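Long-range contacts in acetoacetate decarboxylase (Sphingomonas wittichii, PDB 5UPB), which is an acetoacetate decarboxylase-like enzyme, probably a lyase that works, as its relatives do, through a Schiff-base intermediate: residues A[115-119]-A[180-186]; A[20-26]-A[60-66]; A[153-159]-A[221-227]. One frame throughout, in Å; residues are numbered along the deposited sequence.

Interaction 1: residues A[115-119]-A[180-186]; sequences WLNGY and TFGHRHW
Arg-184 runs past the end of helix 108-116 as an extended chain, from CG to NE, and meets the carbonyl of Leu-116. CB lies 4.1 Å from Gly-118 CA. With CG anti to the backbone N (chi1 179°), the chain leaves the strand alongside the helix end: CG lies 3.6 Å from Leu-116 O and CD closes to 3.2 Å. NE donates to Leu-116 O at 3.0 Å; the bond is bent, but the oxygen sits in the guanidinium plane, at its edge. An arginine suits a helix C-terminus, whose carbonyls lack further helical amides. Of its terminal nitrogens, NH1 forms a salt bridge with Glu-198, and NH2 bonds to Pro-187 O of the second subunit.

Gly-118, at a phi of 80°, is the C-prime residue of a Schellman motif. Positive phi comes most easily to glycine, and a side chain here would point into the strand backbone at Gly-182 to Arg-184. Its CA packs 3.5 Å from Arg-184 N, and Gly-118 O accepts His-183 N at 2.8 Å. A water links Trp-115 O to His-185 N. Trp-115 CE3 meets the edge of the Trp-186 ring, 3.9 Å from its CZ3, the side chains crossing at about a right angle. Helix 108-116 ends against strand 179-186, paired in parallel with strand 95-105 and antiparallel with 196-202, while Trp-186 stacks on Trp-186 of the second subunit.

Interaction 2: residues A[20-26]-A[60-66]; sequences LYGWGAD and AFQSTSE
An antiparallel strand pair joins residues 21-26 to 60-65, with Trp-23 facing Ser-63 and Ala-25 facing Phe-61 in non-hydrogen-bonded pairs. On this face small side chains lie against the faces of rings. Ser-63 CB sits over the five-membered ring of Trp-23, 3.7 Å from the centroid, in a CH-pi contact. Ala-25 does the same for Phe-61, its CB 3.9 Å from that ring's centroid. Next to them, Trp-23 CD1 touches Phe-61 CD2 at 4.1 Å, while the Tyr-21 ring lies across Ser-65, with CZ 3.3 Å from Ser-65 CB. Small residues suit these places because flat rings can fold down onto the neighbouring strand.

The same pair belongs to the larger beta structure of the fold: strand 21-34 also pairs with strand 235-249, and strand 53-65 with strand 80-92. Trp-23 stacks on Phe-247, Phe-61 on Tyr-81, and helix 108-116 touches Trp-23 and Ser-63.

The other face carries Gln-62 and Thr-64, in hydrogen-bonded pairs with Gly-24 and Gly-22. Gly-24 N reaches Gln-62 O at 2.9 Å, and Gln-62 N returns to Gly-24 O at 2.8 Å. Gln-62, bent at chi2 (-82°), donates from NE2 to Thr-64 OG1 at 2.9 Å, nearly straight (167°). Its OE1 accepts His-132 N and Asn-135 ND2 of the third subunit.

Interaction 3: residues A[153-159]-A[221-227]; sequences RHGFTLF and LGSAPDE
Phe-156 and Pro-225 come together from opposite directions, the CD-CG edge of the proline turned to one face of the phenyl ring, with CD over it. Pro-225 CD stands 3.6 Å from the Phe-156 ring centroid and 22° off its normal, a CH-pi contact that suits the polarised hydrogens beside a proline nitrogen. Ala-224 closes in near the root of the same ring, its small apolar methyl packing against CB and CG of Phe-156, with CB 3.8 Å from that CG. Further along, Leu-158 CD2 lies against Glu-227 CG at 3.7 Å, and Phe-159 CB against Leu-221 CD2 at 3.8 Å.

Around these apolar groups the backbones are joined more sparingly. Gly-222 N donates to Leu-158 O at 2.7 Å, from well above the carbonyl plane, while the bare CA of Gly-222 faces Thr-157 O. A water bridges Thr-157 O and Ser-223 N where the chains spread apart.

At the polar edge, Asp-226 OD2 accepts His-154 ND1 at 2.8 Å on its syn lone pair, the ring and carboxylate only 26° from coplanar. Arg-153 NH1 adds a weak hydrogen bond to the same oxygen, 3.1 Å away, within a salt bridge. Asp-226 CG sits between its backbone N and carbonyl carbon (chi1 54°), which turns the carboxylate toward both partners, and Asn-75 of the second subunit also bonds to OD2. Arg-153 NH1 has a long salt bridge to Glu-227 OE2 as well, while its NE pairs with Glu-108 of the second subunit. Glu-227 is held chiefly by Lys-122 and Trp-104. This salt-bridge network of Arg-153, Asp-226 and Glu-227 is set beside the type I' hairpin turn joining strands 146-153 and 156-166, with a classic beta bulge where Leu-158 and Phe-159 face Cys-151.

The three contacts lie apart, with none touching another: the centres of interactions 1 and 2 are about 19 Å apart, those of 1 and 3 about 22 Å, and those of 2 and 3 about 27 Å, the last two on opposite sides of the chain's centre. Helix 108-116 ends in interaction 1 and packs on Trp-23 and Ser-63 of interaction 2. Interactions 1 and 3 both meet the second subunit, interaction 2 the third, and interaction 3 also the fourth. Trp-115 NE1 bonds the backbone O of Lys-121, whereas Glu-227 pairs with the Lys-122 ammonium. By analogy with the active-site lysine pair of acetoacetate decarboxylase, interaction 3 probably borders the catalytic region; interaction 1 merely precedes that pair in the chain.

Interaction 1: residues A[115-119]-A[180-186]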
loop_
_atom_site.group_PDB
_atom_site.type_symbol
_atom_site.label_atom_id
_atom_site.label_comp_id
_atom_site.label_asym_id
_atom_site.label_seq_id
_atom_site.Cartn_x
_atom_site.Cartn_y
_atom_site.Cartn_z
ATOM N N TRP A 115 2.335 -1.452 21.264
ATOM C CA TRP A 115 2.160 -2.705 21.994
ATOM C C TRP A 115 3.027 -2.720 23.246
ATOM O O TRP A 115 2.607 -3.221 24.298
ATOM C CB TRP A 115 2.495 -3.921 21.107
ATOM C CG TRP A 115 1.424 -4.431 20.177
ATOM C CD1 TRP A 115 0.699 -3.710 19.268
ATOM C CD2 TRP A 115 0.984 -5.800 20.036
ATOM N NE1 TRP A 115 -0.178 -4.539 18.584
ATOM C CE2 TRP A 115 -0.015 -5.821 19.027
ATOM C CE3 TRP A 115 1.334 -7.000 20.663
ATOM C CZ2 TRP A 115 -0.677 -6.993 18.640
ATOM C CZ3 TRP A 115 0.679 -8.162 20.276
ATOM C CH2 TRP A 115 -0.321 -8.144 19.272
ATOM N N LEU A 116 4.261 -2.205 23.137
ATOM C CA LEU A 116 5.169 -2.218 24.278
ATOM C C LEU A 116 4.629 -1.404 25.433
ATOM O O LEU A 116 4.958 -1.668 26.596
ATOM C CB LEU A 116 6.534 -1.683 23.882
ATOM C CG LEU A 116 7.271 -2.604 22.896
ATOM C CD1 LEU A 116 8.474 -1.861 22.248
ATOM C CD2 LEU A 116 7.766 -3.850 23.625
ATOM N N ASN A 117 3.842 -0.394 25.124
ATOM C CA ASN A 117 3.207 0.457 26.112
ATOM C C ASN A 117 1.739 0.094 26.312
ATOM O O ASN A 117 0.974 0.893 26.877
ATOM C CB ASN A 117 3.378 1.904 25.643
ATOM C CG ASN A 117 4.767 2.469 25.946
ATOM O OD1 ASN A 117 5.407 2.078 26.916
ATOM N ND2 ASN A 117 5.286 3.298 25.035
ATOM N N GLY A 118 1.334 -1.098 25.836
ATOM C CA GLY A 118 0.021 -1.631 26.132
ATOM C C GLY A 118 -1.103 -1.079 25.308
ATOM O O GLY A 118 -2.255 -1.183 25.731
ATOM N N TYR A 119 -0.791 -0.414 24.194
ATOM C CA TYR A 119 -1.785 0.058 23.243
ATOM C C TYR A 119 -2.059 -1.060 22.253
ATOM O O TYR A 119 -1.150 -1.425 21.500
ATOM C CB TYR A 119 -1.257 1.226 22.456
ATOM C CG TYR A 119 -1.173 2.559 23.128
ATOM C CD1 TYR A 119 -0.107 2.858 23.971
ATOM C CD2 TYR A 119 -2.089 3.569 22.843
ATOM C CE1 TYR A 119 0.019 4.103 24.567
ATOM C CE2 TYR A 119 -1.976 4.835 23.441
ATOM C CZ TYR A 119 -0.912 5.094 24.295
ATOM O OH TYR A 119 -0.771 6.335 24.889
ATOM N N THR A 180 -3.944 7.508 30.036
ATOM C CA THR A 180 -4.227 6.484 29.044
ATOM C C THR A 180 -3.777 5.167 29.641
ATOM O O THR A 180 -2.604 5.000 29.990
ATOM C CB THR A 180 -3.549 6.772 27.704
ATOM O OG1 THR A 180 -3.990 8.026 27.211
ATOM C CG2 THR A 180 -3.877 5.703 26.678
ATOM N N PHE A 181 -4.721 4.259 29.811
ATOM C CA PHE A 181 -4.425 2.968 30.406
ATOM C C PHE A 181 -4.166 1.978 29.280
ATOM O O PHE A 181 -4.808 2.023 28.223
ATOM C CB PHE A 181 -5.581 2.511 31.303
ATOM C CG PHE A 181 -5.888 3.449 32.429
ATOM C CD1 PHE A 181 -4.945 3.700 33.397
ATOM C CD2 PHE A 181 -7.112 4.087 32.505
ATOM C CE1 PHE A 181 -5.206 4.537 34.435
ATOM C CE2 PHE A 181 -7.391 4.939 33.555
ATOM C CZ PHE A 181 -6.434 5.171 34.519
ATOM N N GLY A 182 -3.175 1.114 29.492
ATOM C CA GLY A 182 -2.802 0.137 28.493
ATOM C C GLY A 182 -2.748 -1.243 29.107
ATOM O O GLY A 182 -2.681 -1.406 30.332
ATOM N N HIS A 183 -2.792 -2.248 28.228
ATOM C CA HIS A 183 -2.652 -3.648 28.625
ATOM C C HIS A 183 -1.412 -4.141 27.905
ATOM O O HIS A 183 -1.465 -4.466 26.716
ATOM C CB HIS A 183 -3.878 -4.482 28.248
ATOM C CG HIS A 183 -3.749 -5.921 28.618
ATOM N ND1 HIS A 183 -4.591 -6.902 28.126
ATOM C CD2 HIS A 183 -2.861 -6.554 29.419
ATOM C CE1 HIS A 183 -4.252 -8.066 28.649
ATOM N NE2 HIS A 183 -3.194 -7.887 29.419
ATOM N N ARG A 184 -0.286 -4.113 28.590
ATOM C CA ARG A 184 0.955 -4.603 28.018
ATOM C C ARG A 184 0.888 -6.111 28.088
ATOM O O ARG A 184 0.916 -6.691 29.178
ATOM C CB ARG A 184 2.157 -3.996 28.723
ATOM C CG ARG A 184 3.468 -4.489 28.202
ATOM C CD ARG A 184 4.582 -3.798 28.942
ATOM N NE ARG A 184 5.838 -3.982 28.235
ATOM C CZ ARG A 184 6.685 -4.904 28.604
ATOM N NH1 ARG A 184 6.376 -5.677 29.623
ATOM N NH2 ARG A 184 7.837 -5.105 27.956
ATOM N N HIS A 185 0.749 -6.739 26.922
ATOM C CA HIS A 185 0.373 -8.140 26.848
ATOM C C HIS A 185 1.257 -8.831 25.825
ATOM O O HIS A 185 1.408 -8.325 24.710
ATOM C CB HIS A 185 -1.114 -8.261 26.450
ATOM C CG HIS A 185 -1.636 -9.665 26.499
ATOM N ND1 HIS A 185 -1.900 -10.389 25.363
ATOM C CD2 HIS A 185 -1.950 -10.470 27.544
ATOM C CE1 HIS A 185 -2.340 -11.590 25.703
ATOM N NE2 HIS A 185 -2.373 -11.668 27.022
ATOM N N TRP A 186 1.866 -9.954 26.216
ATOM C CA TRP A 186 2.782 -10.678 25.339
ATOM C C TRP A 186 2.608 -12.156 25.641
ATOM O O TRP A 186 3.298 -12.723 26.501
ATOM C CB TRP A 186 4.228 -10.224 25.531
ATOM C CG TRP A 186 5.161 -10.638 24.424
ATOM C CD1 TRP A 186 6.279 -11.433 24.541
ATOM C CD2 TRP A 186 5.058 -10.299 23.032
ATOM N NE1 TRP A 186 6.888 -11.586 23.314
ATOM C CE2 TRP A 186 6.156 -10.914 22.368
ATOM C CE3 TRP A 186 4.159 -9.534 22.283
ATOM C CZ2 TRP A 186 6.374 -10.785 20.990
ATOM C CZ3 TRP A 186 4.368 -9.413 20.902
ATOM C CH2 TRP A 186 5.480 -10.042 20.273
HETATM O O HOH W 1 0.938 -5.457 24.319
#

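Interaction 2: residues A[20-26]-A[60-66]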
loop_
_atom_site.group_PDB
_atom_site.type_symbol
_atom_site.label_atom_id
_atom_site.label_comp_id
_atom_site.label_asym_id
_atom_site.label_seq_id
_atom_site.Cartn_x
_atom_site.Cartn_y
_atom_site.Cartn_z
ATOM N N LEU A 20 13.064 9.232 24.570
ATOM C CA LEU A 20 11.830 9.991 24.653
ATOM C C LEU A 20 11.432 10.494 23.258
ATOM O O LEU A 20 12.261 10.962 22.486
ATOM C CB LEU A 20 12.008 11.162 25.619
ATOM C CG LEU A 20 12.163 10.780 27.110
ATOM C CD1 LEU A 20 12.449 12.018 27.949
ATOM C CD2 LEU A 20 10.968 10.024 27.697
ATOM N N TYR A 21 10.158 10.438 22.946
ATOM C CA TYR A 21 9.659 10.983 21.684
ATOM C C TYR A 21 8.734 12.173 21.896
ATOM O O TYR A 21 8.130 12.339 22.962
ATOM C CB TYR A 21 8.928 9.932 20.896
ATOM C CG TYR A 21 9.922 9.052 20.150
ATOM C CD1 TYR A 21 10.688 8.085 20.796
ATOM C CD2 TYR A 21 10.076 9.200 18.774
ATOM C CE1 TYR A 21 11.597 7.304 20.075
ATOM C CE2 TYR A 21 10.962 8.426 18.058
ATOM C CZ TYR A 21 11.710 7.486 18.701
ATOM O OH TYR A 21 12.582 6.765 17.932
ATOM N N GLY A 22 8.684 13.027 20.873
ATOM C CA GLY A 22 7.671 14.052 20.777
ATOM C C GLY A 22 6.853 13.841 19.524
ATOM O O GLY A 22 7.368 13.408 18.493
ATOM N N TRP A 23 5.586 14.211 19.613
ATOM C CA TRP A 23 4.608 14.113 18.546
ATOM C C TRP A 23 3.954 15.450 18.263
ATOM O O TRP A 23 3.610 16.194 19.191
ATOM C CB TRP A 23 3.480 13.148 18.929
ATOM C CG TRP A 23 3.814 11.667 18.923
ATOM C CD1 TRP A 23 3.425 10.762 17.978
ATOM C CD2 TRP A 23 4.519 10.929 19.933
ATOM N NE1 TRP A 23 3.861 9.484 18.336
ATOM C CE2 TRP A 23 4.531 9.569 19.534
ATOM C CE3 TRP A 23 5.134 11.284 21.150
ATOM C CZ2 TRP A 23 5.150 8.570 20.299
ATOM C CZ3 TRP A 23 5.734 10.302 21.921
ATOM C CH2 TRP A 23 5.748 8.948 21.482
ATOM N N GLY A 24 3.691 15.717 16.986
ATOM C CA GLY A 24 2.646 16.644 16.601
ATOM C C GLY A 24 1.629 15.941 15.732
ATOM O O GLY A 24 1.956 14.998 15.006
ATOM N N ALA A 25 0.392 16.378 15.829
ATOM C CA ALA A 25 -0.690 15.667 15.149
ATOM C C ALA A 25 -1.840 16.595 14.830
ATOM O O ALA A 25 -2.120 17.562 15.564
ATOM C CB ALA A 25 -1.224 14.513 16.003
ATOM N N ASP A 26 -2.526 16.269 13.751
ATOM C CA ASP A 26 -3.852 16.804 13.468
ATOM C C ASP A 26 -4.874 15.699 13.683
ATOM O O ASP A 26 -4.683 14.576 13.210
ATOM C CB ASP A 26 -3.921 17.372 12.054
ATOM C CG ASP A 26 -2.912 18.486 11.819
ATOM O OD1 ASP A 26 -2.552 19.200 12.776
ATOM O OD2 ASP A 26 -2.488 18.668 10.688
ATOM N N ALA A 60 -3.453 12.266 11.854
ATOM C CA ALA A 60 -2.175 12.271 11.145
ATOM C C ALA A 60 -1.092 12.729 12.102
ATOM O O ALA A 60 -1.135 13.870 12.600
ATOM C CB ALA A 60 -2.266 13.179 9.906
ATOM N N PHE A 61 -0.130 11.841 12.361
ATOM C CA PHE A 61 0.869 12.008 13.402
ATOM C C PHE A 61 2.256 12.164 12.805
ATOM O O PHE A 61 2.590 11.587 11.766
ATOM C CB PHE A 61 0.880 10.809 14.380
ATOM C CG PHE A 61 -0.345 10.671 15.193
ATOM C CD1 PHE A 61 -1.496 10.138 14.643
ATOM C CD2 PHE A 61 -0.373 11.114 16.505
ATOM C CE1 PHE A 61 -2.685 10.044 15.418
ATOM C CE2 PHE A 61 -1.532 11.029 17.255
ATOM C CZ PHE A 61 -2.685 10.495 16.702
ATOM N N GLN A 62 3.073 12.913 13.519
ATOM C CA GLN A 62 4.478 13.114 13.171
ATOM C C GLN A 62 5.300 12.994 14.450
ATOM O O GLN A 62 5.163 13.822 15.372
ATOM C CB GLN A 62 4.651 14.471 12.495
ATOM C CG GLN A 62 6.019 14.689 11.859
ATOM C CD GLN A 62 7.048 15.117 12.876
ATOM O OE1 GLN A 62 6.996 16.216 13.423
ATOM N NE2 GLN A 62 7.966 14.241 13.165
ATOM N N SER A 63 6.143 11.963 14.540
ATOM C CA SER A 63 6.907 11.695 15.753
ATOM C C SER A 63 8.405 11.850 15.494
ATOM O O SER A 63 8.888 11.684 14.365
ATOM C CB SER A 63 6.611 10.297 16.298
ATOM O OG SER A 63 7.046 9.329 15.364
ATOM N N THR A 64 9.119 12.242 16.549
ATOM C CA THR A 64 10.550 12.525 16.508
ATOM C C THR A 64 11.220 12.082 17.799
ATOM O O THR A 64 10.783 12.450 18.896
ATOM C CB THR A 64 10.802 14.011 16.310
ATOM O OG1 THR A 64 10.125 14.440 15.135
ATOM C CG2 THR A 64 12.271 14.300 16.176
ATOM N N SER A 65 12.348 11.391 17.654
ATOM C CA SER A 65 13.153 10.967 18.789
ATOM C C SER A 65 14.012 12.123 19.269
ATOM O O SER A 65 14.643 12.822 18.467
ATOM C CB SER A 65 14.060 9.797 18.395
ATOM O OG SER A 65 14.960 9.455 19.428
ATOM N N GLU A 66 14.034 12.318 20.594
ATOM C CA GLU A 66 14.766 13.431 21.185
ATOM C C GLU A 66 16.265 13.328 20.922
ATOM O O GLU A 66 16.966 14.350 20.902
ATOM C CB GLU A 66 14.478 13.474 22.686
ATOM C CG GLU A 66 14.956 14.738 23.370
ATOM C CD GLU A 66 13.934 15.313 24.340
ATOM O OE1 GLU A 66 13.047 14.569 24.810
ATOM O OE2 GLU A 66 14.020 16.525 24.622
#

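Interaction 3: residues A[153-159]-A[221-227]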
loop_
_atom_site.group_PDB
_atom_site.type_symbol
_atom_site.label_atom_id
_atom_site.label_comp_id
_atom_site.label_asym_id
_atom_site.label_seq_id
_atom_site.Cartn_x
_atom_site.Cartn_y
_atom_site.Cartn_z
ATOM N N ARG A 153 -9.085 -2.297 6.779
ATOM C CA ARG A 153 -8.105 -3.360 6.940
ATOM C C ARG A 153 -8.605 -4.602 6.225
ATOM O O ARG A 153 -9.794 -4.924 6.301
ATOM C CB ARG A 153 -7.853 -3.652 8.424
ATOM C CG ARG A 153 -6.857 -4.797 8.667
ATOM C CD ARG A 153 -6.477 -4.903 10.162
ATOM N NE ARG A 153 -5.566 -6.011 10.436
ATOM C CZ ARG A 153 -5.955 -7.261 10.704
ATOM N NH1 ARG A 153 -7.252 -7.586 10.761
ATOM N NH2 ARG A 153 -5.039 -8.206 10.923
ATOM N N HIS A 154 -7.695 -5.296 5.520
ATOM C CA HIS A 154 -8.009 -6.568 4.841
ATOM C C HIS A 154 -9.122 -6.392 3.816
ATOM O O HIS A 154 -9.822 -7.344 3.461
ATOM C CB HIS A 154 -8.385 -7.653 5.845
ATOM C CG HIS A 154 -7.208 -8.273 6.536
ATOM N ND1 HIS A 154 -7.344 -9.118 7.623
ATOM C CD2 HIS A 154 -5.880 -8.168 6.301
ATOM C CE1 HIS A 154 -6.149 -9.519 8.013
ATOM N NE2 HIS A 154 -5.243 -8.948 7.236
ATOM N N GLY A 155 -9.279 -5.163 3.322
ATOM C CA GLY A 155 -10.316 -4.820 2.398
ATOM C C GLY A 155 -11.631 -4.395 3.029
ATOM O O GLY A 155 -12.548 -4.037 2.286
ATOM N N PHE A 156 -11.759 -4.427 4.363
ATOM C CA PHE A 156 -12.998 -4.072 5.032
ATOM C C PHE A 156 -12.915 -2.641 5.557
ATOM O O PHE A 156 -11.986 -2.299 6.290
ATOM C CB PHE A 156 -13.290 -5.001 6.199
ATOM C CG PHE A 156 -13.357 -6.471 5.812
ATOM C CD1 PHE A 156 -14.493 -7.002 5.259
ATOM C CD2 PHE A 156 -12.246 -7.286 5.984
ATOM C CE1 PHE A 156 -14.539 -8.339 4.895
ATOM C CE2 PHE A 156 -12.288 -8.624 5.629
ATOM C CZ PHE A 156 -13.415 -9.150 5.072
ATOM N N THR A 157 -13.908 -1.833 5.228
ATOM C CA THR A 157 -14.050 -0.559 5.923
ATOM C C THR A 157 -14.254 -0.826 7.409
ATOM O O THR A 157 -15.142 -1.585 7.806
ATOM C CB THR A 157 -15.247 0.209 5.388
ATOM O OG1 THR A 157 -15.167 0.303 3.949
ATOM C CG2 THR A 157 -15.236 1.602 6.011
ATOM N N LEU A 158 -13.438 -0.191 8.238
ATOM C CA LEU A 158 -13.576 -0.334 9.683
ATOM C C LEU A 158 -14.504 0.736 10.249
ATOM O O LEU A 158 -15.514 0.420 10.891
ATOM C CB LEU A 158 -12.203 -0.237 10.337
ATOM C CG LEU A 158 -11.201 -1.316 9.875
ATOM C CD1 LEU A 158 -9.788 -0.850 10.240
ATOM C CD2 LEU A 158 -11.559 -2.648 10.483
ATOM N N PHE A 159 -14.168 2.009 10.045
ATOM C CA PHE A 159 -15.150 3.051 10.320
ATOM C C PHE A 159 -14.817 4.303 9.531
ATOM O O PHE A 159 -13.739 4.430 8.945
ATOM C CB PHE A 159 -15.279 3.349 11.822
ATOM C CG PHE A 159 -14.067 3.959 12.480
ATOM C CD1 PHE A 159 -13.914 5.349 12.568
ATOM C CD2 PHE A 159 -13.105 3.150 13.077
ATOM C CE1 PHE A 159 -12.817 5.912 13.219
ATOM C CE2 PHE A 159 -12.000 3.709 13.723
ATOM C CZ PHE A 159 -11.871 5.114 13.803
ATOM N N LEU A 221 -19.795 2.955 11.474
ATOM C CA LEU A 221 -19.004 1.781 11.765
ATOM C C LEU A 221 -19.221 0.756 10.658
ATOM O O LEU A 221 -20.343 0.552 10.192
ATOM C CB LEU A 221 -19.427 1.212 13.114
ATOM C CG LEU A 221 -19.119 2.079 14.328
ATOM C CD1 LEU A 221 -19.854 1.520 15.524
ATOM C CD2 LEU A 221 -17.626 2.155 14.596
ATOM N N GLY A 222 -18.152 0.062 10.285
ATOM C CA GLY A 222 -18.225 -1.070 9.388
ATOM C C GLY A 222 -18.298 -2.392 10.125
ATOM O O GLY A 222 -18.629 -2.464 11.314
ATOM N N SER A 223 -17.921 -3.461 9.423
ATOM C CA SER A 223 -17.909 -4.774 10.041
ATOM C C SER A 223 -16.863 -5.620 9.329
ATOM O O SER A 223 -16.657 -5.456 8.129
ATOM C CB SER A 223 -19.303 -5.419 9.909
ATOM O OG SER A 223 -19.320 -6.759 10.337
ATOM N N ALA A 224 -16.181 -6.482 10.077
ATOM C CA ALA A 224 -15.193 -7.382 9.496
ATOM C C ALA A 224 -15.184 -8.714 10.235
ATOM O O ALA A 224 -15.418 -8.754 11.448
ATOM C CB ALA A 224 -13.798 -6.743 9.531
ATOM N N PRO A 225 -14.888 -9.812 9.546
ATOM C CA PRO A 225 -14.885 -11.122 10.225
ATOM C C PRO A 225 -13.816 -11.244 11.304
ATOM O O PRO A 225 -13.982 -12.080 12.198
ATOM C CB PRO A 225 -14.653 -12.114 9.081
ATOM C CG PRO A 225 -13.965 -11.318 7.995
ATOM C CD PRO A 225 -14.522 -9.896 8.125
ATOM N N ASP A 226 -12.738 -10.440 11.262
ATOM C CA ASP A 226 -11.650 -10.505 12.244
ATOM C C ASP A 226 -11.565 -9.247 13.121
ATOM O O ASP A 226 -10.510 -8.919 13.677
ATOM C CB ASP A 226 -10.312 -10.784 11.541
ATOM C CG ASP A 226 -9.989 -9.802 10.415
ATOM O OD1 ASP A 226 -10.806 -8.894 10.136
ATOM O OD2 ASP A 226 -8.922 -9.972 9.782
ATOM N N GLU A 227 -12.680 -8.542 13.278
ATOM C CA GLU A 227 -12.763 -7.382 14.158
ATOM C C GLU A 227 -14.019 -7.527 14.989
ATOM O O GLU A 227 -14.872 -8.363 14.700
ATOM C CB GLU A 227 -12.828 -6.069 13.376
ATOM C CG GLU A 227 -11.690 -5.850 12.410
ATOM C CD GLU A 227 -10.393 -5.506 13.114
ATOM O OE1 GLU A 227 -10.356 -5.546 14.374
ATOM O OE2 GLU A 227 -9.401 -5.176 12.413
HETATM O O HOH W 2 -7.548 -9.546 13.467
HETATM O O HOH W 3 -17.219 -2.911 6.541
#